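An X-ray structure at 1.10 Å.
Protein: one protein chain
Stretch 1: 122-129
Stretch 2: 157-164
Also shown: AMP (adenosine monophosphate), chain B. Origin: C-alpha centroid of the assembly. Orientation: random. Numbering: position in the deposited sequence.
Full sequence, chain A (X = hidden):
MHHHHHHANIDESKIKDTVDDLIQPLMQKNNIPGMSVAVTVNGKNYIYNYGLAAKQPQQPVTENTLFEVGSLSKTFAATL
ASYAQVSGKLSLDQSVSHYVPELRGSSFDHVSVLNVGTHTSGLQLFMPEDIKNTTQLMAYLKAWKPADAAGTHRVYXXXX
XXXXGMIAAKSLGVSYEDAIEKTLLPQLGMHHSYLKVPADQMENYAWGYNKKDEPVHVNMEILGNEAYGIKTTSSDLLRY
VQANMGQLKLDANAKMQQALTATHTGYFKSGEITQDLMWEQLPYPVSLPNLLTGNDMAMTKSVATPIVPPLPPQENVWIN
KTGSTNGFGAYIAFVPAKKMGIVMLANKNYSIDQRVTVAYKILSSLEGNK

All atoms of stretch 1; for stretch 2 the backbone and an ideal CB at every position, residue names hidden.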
# COMPACT_ATOMS: atom_id res chain seq x y z
N GLY A 122 0.40 18.34 5.29
CA GLY A 122 0.02 18.70 6.63
C GLY A 122 -1.39 18.33 7.02
O GLY A 122 -1.78 18.56 8.18
N LEU A 123 -2.19 17.81 6.10
CA LEU A 123 -3.49 17.26 6.47
C LEU A 123 -3.30 16.16 7.51
O LEU A 123 -2.34 15.39 7.46
CB LEU A 123 -4.20 16.69 5.24
CG LEU A 123 -4.85 17.73 4.33
CD1 LEU A 123 -5.09 17.13 2.96
CD2 LEU A 123 -6.15 18.24 4.94
N GLN A 124 -4.25 16.08 8.44
CA GLN A 124 -4.16 15.13 9.54
C GLN A 124 -4.38 13.70 9.04
O GLN A 124 -4.78 13.44 7.90
CB GLN A 124 -5.18 15.48 10.62
CG GLN A 124 -6.61 15.27 10.19
CD GLN A 124 -7.58 15.83 11.20
OE1 GLN A 124 -7.37 16.93 11.73
NE2 GLN A 124 -8.65 15.10 11.47
N LEU A 125 -4.17 12.75 9.96
CA LEU A 125 -4.23 11.34 9.61
C LEU A 125 -5.63 10.92 9.16
O LEU A 125 -5.79 10.29 8.11
CB LEU A 125 -3.77 10.51 10.81
CG LEU A 125 -3.83 8.99 10.67
CD1 LEU A 125 -3.10 8.53 9.42
CD2 LEU A 125 -3.23 8.33 11.90
N PHE A 126 -6.65 11.22 9.97
CA PHE A 126 -7.99 10.68 9.76
C PHE A 126 -8.97 11.75 9.30
O PHE A 126 -9.00 12.86 9.84
CB PHE A 126 -8.53 10.07 11.06
CG PHE A 126 -7.77 8.86 11.51
CD1 PHE A 126 -7.71 7.73 10.71
CD2 PHE A 126 -7.12 8.84 12.74
CE1 PHE A 126 -7.01 6.61 11.12
CE2 PHE A 126 -6.43 7.72 13.16
CZ PHE A 126 -6.37 6.60 12.35
N MET A 127 -9.79 11.40 8.32
CA MET A 127 -10.93 12.23 7.95
C MET A 127 -11.81 12.47 9.17
O MET A 127 -12.13 11.51 9.89
CB MET A 127 -11.75 11.49 6.89
CG MET A 127 -12.88 12.30 6.30
SD MET A 127 -12.27 13.55 5.15
CE MET A 127 -11.73 12.51 3.80
N PRO A 128 -12.22 13.70 9.44
CA PRO A 128 -13.19 13.93 10.51
C PRO A 128 -14.42 13.05 10.32
O PRO A 128 -14.95 12.92 9.22
CB PRO A 128 -13.54 15.42 10.36
CG PRO A 128 -12.29 16.02 9.77
CD PRO A 128 -11.73 14.96 8.84
N GLU A 129 -14.85 12.41 11.41
CA GLU A 129 -15.89 11.39 11.31
C GLU A 129 -17.22 11.96 10.83
O GLU A 129 -18.03 11.22 10.24
CB GLU A 129 -16.09 10.68 12.65
CG GLU A 129 -14.98 9.71 13.02
CD GLU A 129 -15.26 8.96 14.31
OE1 GLU A 129 -16.41 9.00 14.78
OE2 GLU A 129 -14.32 8.34 14.85
N UNK A 157 -1.24 10.64 6.00
CA UNK A 157 -2.60 11.17 5.93
C UNK A 157 -3.50 10.36 5.01
O UNK A 157 -3.23 10.25 3.81
CB UNK A 157 -2.57 12.63 5.46
N UNK A 158 -4.61 9.87 5.56
CA UNK A 158 -5.65 9.30 4.72
C UNK A 158 -6.32 10.37 3.86
O UNK A 158 -6.73 10.09 2.73
CB UNK A 158 -6.69 8.59 5.58
N UNK A 159 -6.45 11.59 4.39
CA UNK A 159 -7.13 12.65 3.66
C UNK A 159 -6.32 13.05 2.44
O UNK A 159 -6.85 13.16 1.33
CB UNK A 159 -7.37 13.86 4.56
N UNK A 160 -5.03 13.31 2.63
CA UNK A 160 -4.19 13.67 1.50
C UNK A 160 -4.18 12.60 0.42
O UNK A 160 -4.26 12.91 -0.77
CB UNK A 160 -2.76 13.94 1.98
N UNK A 161 -4.12 11.33 0.83
CA UNK A 161 -4.19 10.24 -0.15
C UNK A 161 -5.51 10.27 -0.89
O UNK A 161 -5.56 10.01 -2.10
CB UNK A 161 -4.00 8.88 0.53
N UNK A 162 -6.59 10.56 -0.18
CA UNK A 162 -7.88 10.71 -0.83
C UNK A 162 -7.85 11.76 -1.92
O UNK A 162 -8.35 11.53 -3.03
CB UNK A 162 -8.95 11.07 0.20
N UNK A 163 -7.26 12.92 -1.64
CA UNK A 163 -7.16 13.97 -2.65
C UNK A 163 -6.30 13.52 -3.82
O UNK A 163 -6.63 13.83 -4.97
CB UNK A 163 -6.59 15.25 -2.04
N UNK A 164 -5.20 12.83 -3.55
CA UNK A 164 -4.34 12.34 -4.63
C UNK A 164 -5.14 11.49 -5.62
O UNK A 164 -5.08 11.70 -6.84
CB UNK A 164 -3.18 11.53 -4.06
P AMP B . -3.15 2.31 6.71
O1P AMP B . -3.50 0.85 6.76
O2P AMP B . -1.86 2.76 7.34
O5' AMP B . -4.36 3.18 7.26
C5' AMP B . -5.68 2.93 6.81
C4' AMP B . -6.53 2.31 7.89
O4' AMP B . -6.78 3.27 8.95
C3' AMP B . -7.91 1.86 7.45
O3' AMP B . -7.92 0.59 6.83
C2' AMP B . -8.72 1.93 8.74
O2' AMP B . -8.44 0.80 9.57
C1' AMP B . -8.11 3.16 9.40
N9 AMP B . -8.83 4.39 9.01
C8 AMP B . -8.33 5.38 8.24
N7 AMP B . -9.24 6.38 8.07
C5 AMP B . -10.35 6.02 8.76
C6 AMP B . -11.68 6.61 9.00
N6 AMP B . -12.02 7.81 8.47
N1 AMP B . -12.55 5.91 9.77
C2 AMP B . -12.23 4.72 10.31
N3 AMP B . -11.03 4.12 10.12
C4 AMP B . -10.07 4.71 9.37

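Position 157 comes just before a helix, and its phi/psi of -144/123 is extended, as expected of an N-cap. Its CA-to-CB bond runs sideways to stretch 1, and the ideal CB lies 3.4 Å from Leu 123 O and 3.4 Å from Gln 124 O. A small side chain carrying a donor would answer these carbonyls, and one that can also accept would cap the helix; serine or threonine suit best. Asparagine could in principle cap and also donate, whereas aspartate could cap but has no donor for the carbonyls. The residue is Ser 157. With chi1 at 178° (t), OG donates to Gln 124 O at 2.7 Å and accepts from the N of position 160 at 3.0 Å, with an N-H...acceptor angle of 178°. One hydroxyl thus ties stretch 1 to the helix start.

Position 158 begins the helix. Its backbone N lies 2.8 Å from Leu 125 O, a hydrogen bond that any residue with a free NH could make. The CB points toward stretch 1 and sits tightly, 3.2 Å from the same Leu 125 O, with Phe 126 and the adenosine monophosphate farther along. A medium polar side chain with a donor is favoured, such as asparagine or glutamine, although an apolar one is not excluded by this view alone. The residue is Asn 158, chi1 -66° (m). Its ND2 gives Leu 125 O a second hydrogen bond at 2.9 Å (135°), so that carbonyl receives both backbone and side-chain donors. The same ND2 approaches Phe 126 CD1 at 3.6 Å and AMP C8 at 3.2 Å, while OD1 is hydrogen-bonded elsewhere in the structure.

Position 159 points its CB toward stretch 1, 4.3 Å from Leu 123 CD1 and 4.6 Å from Met 127 CE. These apolar neighbours call for an apolar side chain: isoleucine, leucine or valine, or unbranched methionine. Ile 159, chi1 -49° (m) and chi2 177° (t), has 114 Å² covered by stretch 1, the most of any residue here. CG2 lies 4.0 Å from Leu 123 CD1 and 4.2 Å from Met 127 CE, while CD1 reaches Pro 128 CD at 4.0 Å and Gln 124 CG at 3.8 Å.

At position 160 the ideal CB would run sideways, 4.1 Å from Leu 123 CD1, with room for it. Its helical angles (-58/-41) do not demand glycine, so alanine would also suit. Gly 160 is found, its N lying 3.8 Å from Leu 123 CD1.

Position 161 is out of reach of stretch 1, which therefore hardly restricts it. Thr 161 donates from OG1 to Ser 157 O at 2.8 Å.

At position 162 the ideal CB would point toward stretch 1, 4.8 Å from Met 127 CE, but this CB would be crowded by Ile 159 O, 3.2 Å from it. A very small residue is reasonable, and Gly 162 avoids that crowding.

Position 163 points toward stretch 1 from beyond 5.5 Å, so a long aliphatic side chain could bridge the gap. Leu 163 does: its CD1 lies 3.9 Å from Leu 123 CD1.

Position 164 is out of reach and unconstrained by stretch 1; it holds Leu 164.

Stretch 2, residues 157-164: SNIGTGLL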
# COMPACT_ATOMS: atom_id res chain seq x y z
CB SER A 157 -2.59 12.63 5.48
OG SER A 157 -3.91 13.12 5.37
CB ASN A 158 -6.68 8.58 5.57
CG ASN A 158 -6.09 7.38 6.25
OD1 ASN A 158 -5.70 6.42 5.60
ND2 ASN A 158 -5.92 7.45 7.57
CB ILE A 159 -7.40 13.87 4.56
CG1 ILE A 159 -8.04 13.47 5.89
CG2 ILE A 159 -8.27 14.87 3.82
CD1 ILE A 159 -8.25 14.66 6.84
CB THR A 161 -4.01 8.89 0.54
OG1 THR A 161 -2.85 8.91 1.38
CG2 THR A 161 -3.86 7.79 -0.50
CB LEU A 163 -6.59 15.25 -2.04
CG LEU A 163 -7.51 15.94 -1.05
CD1 LEU A 163 -6.86 17.20 -0.47
CD2 LEU A 163 -8.86 16.28 -1.68
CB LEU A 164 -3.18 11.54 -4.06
CG LEU A 164 -2.21 10.93 -5.08
CD1 LEU A 164 -1.36 12.02 -5.71
CD2 LEU A 164 -1.36 9.84 -4.42
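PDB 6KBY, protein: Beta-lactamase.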